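Local coordinates for protein BZZ1 (Saccharomyces cerevisiae, PDB 1ZUU) that acts in endocytosis and vacuolar trafficking, works with type I myosins to restore actin polarity after salt stress, and is represented by its first SH3 domain, at residues E17-T21 and K39-D43. Numbering follows the deposited sequence.
Sequences EITIT and KINND
The side-chain amide nitrogen ND2 of Asn42 donates to two acceptors, the backbone O of Thr19 and OD2 of Asp24. The bond from Asn42 ND2 to Thr19 O is 3.1 Å long and bent, with 143° at the hydrogen. It arrives in the carbonyl plane, on a lone pair, and the acceptor stands 18° out of the Asn42 amide plane. CG of Asn42 lies anti to the backbone N (chi1 -175°), which carries the amide across to the 17-21 chain. OD1 accepts from the backbone N of Thr45, so both ends of the amide are held, which probably fixes its rotation. With an alanine in its place, Thr19 O and Asp24 OD2 would probably lose this donor, Thr45 N its acceptor, and a gap would open beside CG2 of Ile20.

The rest of the contact is apolar. CD1 of Ile18 rests against CB of Asn42 at 3.8 Å and CG1 of Ile40 at 3.9 Å. CG2 of Ile20 meets CD1 of Ile40 at 3.7 Å, the two side chains crossing at about a right angle.

These isoleucines belong to the SH3 core. Segment 17-21, in the returning part of the RT loop, packs against strand 37-42, the middle strand of its three-stranded antiparallel sheet. Val51 of strand 47-52 touches Ile18 and Ile20, and Ile56 of strand 56-57 touches Ile20 and Ile40.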
ATOM      1  N   GLU A  17       4.802  -2.707   7.522  1.00  4.09           N
ATOM      2  CA  GLU A  17       4.058  -1.701   6.759  1.00  4.04           C
ATOM      3  C   GLU A  17       5.037  -0.995   5.802  1.00  4.30           C
ATOM      4  O   GLU A  17       6.254  -1.001   6.007  1.00  5.94           O
ATOM      5  CB  GLU A  17       3.445  -0.667   7.692  1.00  4.06           C
ATOM      6  CG  GLU A  17       2.477  -1.282   8.713  1.00  4.45           C
ATOM      7  CD  GLU A  17       2.059  -0.341   9.784  1.00  4.35           C
ATOM      8  OE1 GLU A  17       1.499  -0.827  10.790  1.00  6.29           O
ATOM      9  OE2 GLU A  17       2.266   0.893   9.654  1.00  6.04           O
ATOM     10  N   ILE A  18       4.469  -0.298   4.810  1.00  3.79           N
ATOM     11  CA  ILE A  18       5.276   0.591   3.965  1.00  3.74           C
ATOM     12  C   ILE A  18       4.547   1.924   3.803  1.00  4.03           C
ATOM     13  O   ILE A  18       3.346   2.074   4.034  1.00  4.57           O
ATOM     14  CB  ILE A  18       5.596  -0.000   2.578  1.00  4.08           C
ATOM     15  CG1 ILE A  18       4.364  -0.292   1.775  1.00  4.40           C
ATOM     16  CG2 ILE A  18       6.457  -1.227   2.739  1.00  5.48           C
ATOM     17  CD1 ILE A  18       4.660  -0.567   0.296  1.00  6.16           C
ATOM     18  N   THR A  19       5.339   2.925   3.377  1.00  3.79           N
ATOM     19  CA  THR A  19       4.844   4.223   3.046  1.00  3.06           C
ATOM     20  C   THR A  19       4.285   4.263   1.624  1.00  3.43           C
ATOM     21  O   THR A  19       4.837   3.700   0.696  1.00  3.95           O
ATOM     22  CB  THR A  19       5.982   5.256   3.223  1.00  3.74           C
ATOM     23  OG1 THR A  19       6.293   5.285   4.595  1.00  4.39           O
ATOM     24  CG2 THR A  19       5.649   6.641   2.691  1.00  4.21           C
ATOM     25  N   ILE A  20       3.163   4.995   1.479  1.00  3.52           N
ATOM     26  CA  ILE A  20       2.564   5.289   0.206  1.00  3.39           C
ATOM     27  C   ILE A  20       2.192   6.770   0.152  1.00  3.20           C
ATOM     28  O   ILE A  20       1.724   7.339   1.134  1.00  3.87           O
ATOM     29  CB  ILE A  20       1.308   4.398  -0.089  1.00  3.73           C
ATOM     30  CG1 ILE A  20       0.383   4.330   1.145  1.00  4.16           C
ATOM     31  CG2 ILE A  20       1.720   3.061  -0.599  1.00  4.53           C
ATOM     32  CD1 ILE A  20      -0.998   3.779   0.875  1.00  4.93           C
ATOM     33  N   THR A  21       2.317   7.358  -1.037  1.00  3.44           N
ATOM     34  CA  THR A  21       1.872   8.715  -1.264  1.00  4.03           C
ATOM     35  C   THR A  21       1.156   8.793  -2.596  1.00  4.14           C
ATOM     36  O   THR A  21       1.471   8.057  -3.535  1.00  4.10           O
ATOM     37  CB  THR A  21       3.031   9.736  -1.205  1.00  4.48           C
ATOM     38  OG1 THR A  21       3.958   9.523  -2.275  1.00  5.26           O
ATOM     39  CG2 THR A  21       3.698   9.758   0.130  1.00  5.39           C
ATOM     40  N   LYS A  39      -1.566  -6.108   1.307  0.50  3.95           N
ATOM     41  CA  LYS A  39      -0.136  -6.161   1.028  0.50  4.25           C
ATOM     42  C   LYS A  39       0.082  -5.743  -0.433  0.50  4.13           C
ATOM     43  O   LYS A  39      -0.600  -6.248  -1.340  0.50  3.93           O
ATOM     44  CB  LYS A  39       0.462  -7.541   1.307  0.50  4.86           C
ATOM     45  CG  LYS A  39       1.996  -7.490   1.372  0.50  5.20           C
ATOM     46  CD  LYS A  39       2.638  -8.814   1.597  0.50  7.49           C
ATOM     47  CE  LYS A  39       2.534  -9.201   3.024  0.50  9.11           C
ATOM     48  NZ  LYS A  39       3.058 -10.617   3.224  0.50 11.86           N
ATOM     49  N   ILE A  40       1.055  -4.839  -0.639  1.00  3.80           N
ATOM     50  CA  ILE A  40       1.371  -4.287  -1.933  1.00  3.45           C
ATOM     51  C   ILE A  40       2.915  -4.173  -2.076  1.00  3.64           C
ATOM     52  O   ILE A  40       3.659  -4.195  -1.103  1.00  4.60           O
ATOM     53  CB  ILE A  40       0.705  -2.880  -2.160  1.00  4.26           C
ATOM     54  CG1 ILE A  40       1.256  -1.864  -1.160  1.00  4.88           C
ATOM     55  CG2 ILE A  40      -0.797  -2.980  -2.130  1.00  4.73           C
ATOM     56  CD1 ILE A  40       1.022  -0.407  -1.605  1.00  5.94           C
ATOM     57  N   ASN A  41       3.287  -3.929  -3.334  1.00  3.82           N
ATOM     58  CA  ASN A  41       4.585  -3.364  -3.665  1.00  3.99           C
ATOM     59  C   ASN A  41       4.398  -1.884  -4.029  1.00  3.84           C
ATOM     60  O   ASN A  41       3.435  -1.559  -4.737  1.00  4.47           O
ATOM     61  CB  ASN A  41       5.226  -4.081  -4.838  1.00  5.16           C
ATOM     62  CG  ASN A  41       5.231  -5.582  -4.676  1.00  6.48           C
ATOM     63  OD1 ASN A  41       5.902  -6.128  -3.804  1.00  7.57           O
ATOM     64  ND2 ASN A  41       4.388  -6.256  -5.468  1.00  6.62           N
ATOM     65  N   ASN A  42       5.312  -1.057  -3.591  1.00  3.60           N
ATOM     66  CA  ASN A  42       5.404   0.325  -4.047  1.00  3.37           C
ATOM     67  C   ASN A  42       6.623   0.347  -4.966  1.00  3.59           C
ATOM     68  O   ASN A  42       7.750   0.334  -4.506  1.00  4.10           O
ATOM     69  CB  ASN A  42       5.522   1.273  -2.860  1.00  3.70           C
ATOM     70  CG  ASN A  42       5.501   2.731  -3.257  1.00  3.75           C
ATOM     71  OD1 ASN A  42       5.890   3.079  -4.391  1.00  4.29           O
ATOM     72  ND2 ASN A  42       5.014   3.601  -2.358  1.00  4.19           N
ATOM     73  N   ASP A  43       6.366   0.356  -6.298  1.00  3.71           N
ATOM     74  CA  ASP A  43       7.482   0.360  -7.240  1.00  3.51           C
ATOM     75  C   ASP A  43       8.150   1.731  -7.299  1.00  3.68           C
ATOM     76  O   ASP A  43       9.341   1.791  -7.686  1.00  4.83           O
ATOM     77  CB  ASP A  43       7.092  -0.160  -8.630  1.00  4.36           C
ATOM     78  CG  ASP A  43       6.942  -1.692  -8.706  1.00  4.99           C
ATOM     79  OD1 ASP A  43       7.258  -2.379  -7.711  1.00  5.93           O
ATOM     80  OD2 ASP A  43       6.504  -2.204  -9.778  1.00  6.13           O
TER